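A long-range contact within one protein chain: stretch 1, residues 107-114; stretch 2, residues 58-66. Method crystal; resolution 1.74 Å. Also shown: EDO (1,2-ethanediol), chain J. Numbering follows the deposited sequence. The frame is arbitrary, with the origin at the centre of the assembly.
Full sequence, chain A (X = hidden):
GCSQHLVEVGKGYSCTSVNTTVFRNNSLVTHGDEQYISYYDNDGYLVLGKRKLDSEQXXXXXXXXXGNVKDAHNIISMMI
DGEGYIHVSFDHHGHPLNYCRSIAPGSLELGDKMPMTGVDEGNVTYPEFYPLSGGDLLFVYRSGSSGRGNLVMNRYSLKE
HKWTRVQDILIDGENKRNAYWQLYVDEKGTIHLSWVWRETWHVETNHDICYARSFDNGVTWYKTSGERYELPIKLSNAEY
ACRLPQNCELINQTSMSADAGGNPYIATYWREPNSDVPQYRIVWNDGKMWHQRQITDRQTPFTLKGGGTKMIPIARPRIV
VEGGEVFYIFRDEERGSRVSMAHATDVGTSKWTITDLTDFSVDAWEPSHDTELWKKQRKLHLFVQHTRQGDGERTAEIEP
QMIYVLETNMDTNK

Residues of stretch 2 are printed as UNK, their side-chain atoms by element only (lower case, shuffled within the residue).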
# COMPACT_ATOMS: atom_id res chain seq x y z
N SER A 107 1.87 13.91 -19.09
CA SER A 107 2.26 15.21 -18.57
C SER A 107 2.33 15.24 -17.03
O SER A 107 1.47 14.69 -16.33
CB SER A 107 1.31 16.29 -19.04
OG SER A 107 1.65 17.54 -18.47
N LEU A 108 3.34 15.94 -16.53
CA LEU A 108 3.52 16.14 -15.09
C LEU A 108 2.70 17.32 -14.60
O LEU A 108 2.57 17.51 -13.41
CB LEU A 108 5.00 16.37 -14.77
CG LEU A 108 5.98 15.28 -15.13
CD1 LEU A 108 7.37 15.72 -14.72
CD2 LEU A 108 5.63 13.95 -14.46
N GLU A 109 2.14 18.10 -15.52
CA GLU A 109 1.29 19.22 -15.17
C GLU A 109 -0.13 18.73 -14.91
O GLU A 109 -0.68 17.93 -15.68
CB GLU A 109 1.25 20.25 -16.29
CG GLU A 109 2.59 20.85 -16.66
CD GLU A 109 2.37 21.98 -17.65
OE1 GLU A 109 1.69 22.98 -17.30
OE2 GLU A 109 2.83 21.83 -18.79
N LEU A 110 -0.70 19.25 -13.83
CA LEU A 110 -2.00 18.89 -13.35
C LEU A 110 -3.00 20.02 -13.58
O LEU A 110 -2.65 21.18 -13.55
CB LEU A 110 -1.91 18.64 -11.84
CG LEU A 110 -1.00 17.50 -11.38
CD1 LEU A 110 -0.91 17.45 -9.86
CD2 LEU A 110 -1.56 16.21 -11.95
N GLY A 111 -4.25 19.67 -13.81
CA GLY A 111 -5.34 20.64 -13.78
C GLY A 111 -5.81 20.95 -12.37
O GLY A 111 -5.14 20.65 -11.37
N ASP A 112 -7.01 21.52 -12.29
CA ASP A 112 -7.62 21.85 -11.01
C ASP A 112 -8.08 20.57 -10.29
O ASP A 112 -8.30 19.52 -10.91
CB ASP A 112 -8.84 22.76 -11.21
CG ASP A 112 -8.52 24.07 -11.90
OD1 ASP A 112 -7.36 24.50 -11.99
OD2 ASP A 112 -9.47 24.71 -12.35
N LYS A 113 -8.24 20.70 -8.98
CA LYS A 113 -8.89 19.67 -8.16
C LYS A 113 -10.31 19.44 -8.69
O LYS A 113 -11.01 20.40 -9.04
CB LYS A 113 -8.90 20.10 -6.69
CG LYS A 113 -7.53 20.09 -6.03
CD LYS A 113 -7.57 20.53 -4.58
CE LYS A 113 -6.16 20.47 -3.97
NZ LYS A 113 -6.11 21.00 -2.56
N MSE A 114 -10.70 18.16 -8.77
CA MSE A 114 -11.98 17.73 -9.30
C MSE A 114 -12.65 16.73 -8.39
O MSE A 114 -11.99 16.02 -7.64
CB MSE A 114 -11.80 16.97 -10.62
CG MSE A 114 -11.18 17.84 -11.68
SE MSE A 114 -10.86 16.73 -13.28
CE MSE A 114 -9.44 15.61 -12.64
N UNK A 58 15.88 12.28 -14.45
CA UNK A 58 14.48 12.61 -14.17
C UNK A 58 14.09 14.00 -14.67
O UNK A 58 14.90 14.93 -14.71
c UNK A 58 13.93 9.11 -11.31
c UNK A 58 11.83 8.02 -11.19
c UNK A 58 11.96 10.27 -12.08
c UNK A 58 13.35 10.26 -11.87
c UNK A 58 14.38 11.20 -12.07
c UNK A 58 11.23 9.15 -11.76
c UNK A 58 13.18 7.98 -10.97
c UNK A 58 14.23 12.57 -12.66
n UNK A 58 15.27 9.36 -11.18
c UNK A 58 15.53 10.62 -11.64
N UNK A 59 12.84 14.11 -15.09
CA UNK A 59 12.19 15.38 -15.25
C UNK A 59 11.34 15.54 -14.02
O UNK A 59 10.51 14.70 -13.72
o UNK A 59 12.26 15.21 -17.65
c UNK A 59 10.64 16.75 -16.75
c UNK A 59 11.36 15.41 -16.54
N UNK A 60 11.56 16.62 -13.29
CA UNK A 60 10.79 16.87 -12.05
C UNK A 60 9.98 18.14 -12.20
O UNK A 60 10.45 19.12 -12.79
c UNK A 60 11.72 16.98 -10.85
c UNK A 60 11.82 14.52 -10.28
c UNK A 60 12.62 15.77 -10.58
c UNK A 60 13.62 16.10 -9.48
N UNK A 61 8.76 18.13 -11.67
CA UNK A 61 7.84 19.28 -11.81
C UNK A 61 7.21 19.55 -10.45
O UNK A 61 6.51 18.69 -9.91
c UNK A 61 4.37 19.99 -12.53
n UNK A 61 5.90 21.34 -13.31
n UNK A 61 3.84 21.24 -12.74
c UNK A 61 6.75 19.00 -12.84
c UNK A 61 5.67 20.04 -12.88
c UNK A 61 4.77 22.02 -13.26
N UNK A 62 7.51 20.72 -9.89
CA UNK A 62 6.79 21.18 -8.69
C UNK A 62 5.40 21.66 -9.11
O UNK A 62 5.27 22.60 -9.90
c UNK A 62 7.54 22.31 -7.98
c UNK A 62 7.65 23.69 -5.86
n UNK A 62 6.76 27.24 -6.18
n UNK A 62 8.12 26.20 -4.60
c UNK A 62 7.34 26.13 -5.69
n UNK A 62 7.10 24.96 -6.28
c UNK A 62 6.97 22.55 -6.59
N UNK A 63 4.37 20.98 -8.62
CA UNK A 63 3.00 21.32 -8.97
C UNK A 63 2.55 22.57 -8.20
O UNK A 63 3.31 23.13 -7.39
c UNK A 63 2.53 18.83 -9.24
c UNK A 63 2.02 20.17 -8.68
o UNK A 63 1.84 20.04 -7.25
N UNK A 64 1.31 22.94 -8.42
CA UNK A 64 0.71 24.11 -7.81
C UNK A 64 0.14 23.77 -6.43
O UNK A 64 -0.43 24.64 -5.77
n UNK A 64 -2.59 22.82 -10.95
o UNK A 64 -0.47 22.26 -10.42
c UNK A 64 -0.40 24.66 -8.72
c UNK A 64 -1.51 22.88 -10.17
c UNK A 64 -1.60 23.71 -8.91
N UNK A 65 0.27 22.51 -6.01
CA UNK A 65 -0.36 22.03 -4.78
C UNK A 65 0.63 21.76 -3.66
O UNK A 65 1.76 21.35 -3.90
c UNK A 65 -3.22 20.55 -8.26
c UNK A 65 -4.25 22.16 -6.81
c UNK A 65 -2.23 21.00 -6.10
c UNK A 65 -1.16 20.76 -5.06
c UNK A 65 -2.23 20.32 -7.31
c UNK A 65 -3.26 21.93 -5.87
o UNK A 65 -5.21 21.73 -8.92
c UNK A 65 -4.22 21.47 -8.00
N UNK A 66 0.15 22.01 -2.45
CA UNK A 66 0.86 21.70 -1.23
C UNK A 66 0.07 20.70 -0.42
O UNK A 66 -1.14 20.58 -0.58
c UNK A 66 2.07 23.88 -0.91
c UNK A 66 2.17 25.12 -0.06
c UNK A 66 1.03 22.94 -0.39
o UNK A 66 1.30 25.94 -0.11
n UNK A 66 3.24 25.26 0.72
C1 EDO J . -9.01 20.64 -14.66
O1 EDO J . -8.42 21.94 -14.69
C2 EDO J . -10.48 20.73 -14.34
O2 EDO J . -11.19 20.89 -15.56
O HOH W 1 0.90 21.50 -12.40
O HOH W 2 -4.91 24.60 -10.71
O HOH W 3 -3.85 20.20 -0.84

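Position 58 carries ten side-chain atoms: one carbon, then fused five- and six-membered rings holding eight carbons and one nitrogen. This is an indole, so the residue is Trp58. It does not touch stretch 1.

Position 59 has one carbon bearing one oxygen and one carbon. Its CB points toward stretch 1, and the branch carbon lies 4.0 Å from CD1 of Leu108. That carbon is a methyl and the oxygen a hydroxyl: Thr59. Its backbone O is closer to the leucine, 3.4 Å from Leu108 CD1.

Position 60 has four carbons, forked at the second. It is Leu60, and its CB points away from stretch 1.

Position 61 has one carbon and a five-membered ring of three carbons and two nitrogens. The ring is an imidazole: His61. Its CB is 3.7 Å from CB of Leu108, and its CD2 is 3.2 Å from Leu108 O. CG of Glu109 lies over one ring face, 4.1 Å from His61 NE2.

Position 62 has three carbons, a nitrogen, then a carbon carrying two more nitrogens. This guanidinium group marks Arg62. Its CB points away from stretch 1, and the residue makes no contact with that stretch.

Position 63 again has one carbon bearing one oxygen and one carbon, so it is Thr63. Its CG2 packs 3.8 Å from CD1 of Leu110. Its OG1 accepts a hydrogen bond from the backbone N of position 65, at 3.2 Å.

Position 64 has three carbons, the third carrying one oxygen and one nitrogen. The third carbon is the amide carbon, with two carbons before it, which identifies Gln64. Its NE2 donates a nearly straight hydrogen bond to Leu110 O, at 3.1 Å.

Position 65 has one carbon, then a six-carbon ring bearing one oxygen. It is a phenol: Tyr65. Its OH donates to Gly111 O at 2.7 Å. CD1 of Leu110 sits at the ring edge, 4.1 Å from Tyr65 CD2.

Position 66 has three carbons, the third with one oxygen and one nitrogen. It is Gln66, with its CB pointing away.

The contact buries 490 Å² in total. Leu108 and Leu110 supply apolar packing against side chains of stretch 2. Gln64 and Tyr65 then fix successive backbone carbonyls of stretch 1. Waters extend this polar network. One links His61 NE2, Gln64 OE1 and Leu110 N. Another joins Gln64 NE2 to Asp112 OD1. Leu108 O is buried without a partner. Nearby, Asp112 N donates to O1 of the bound 1,2-ethanediol at 2.8 Å, a molecule probably from the crystallisation liquor.

Stretch 2 (58-66) WTLHRTQYQ
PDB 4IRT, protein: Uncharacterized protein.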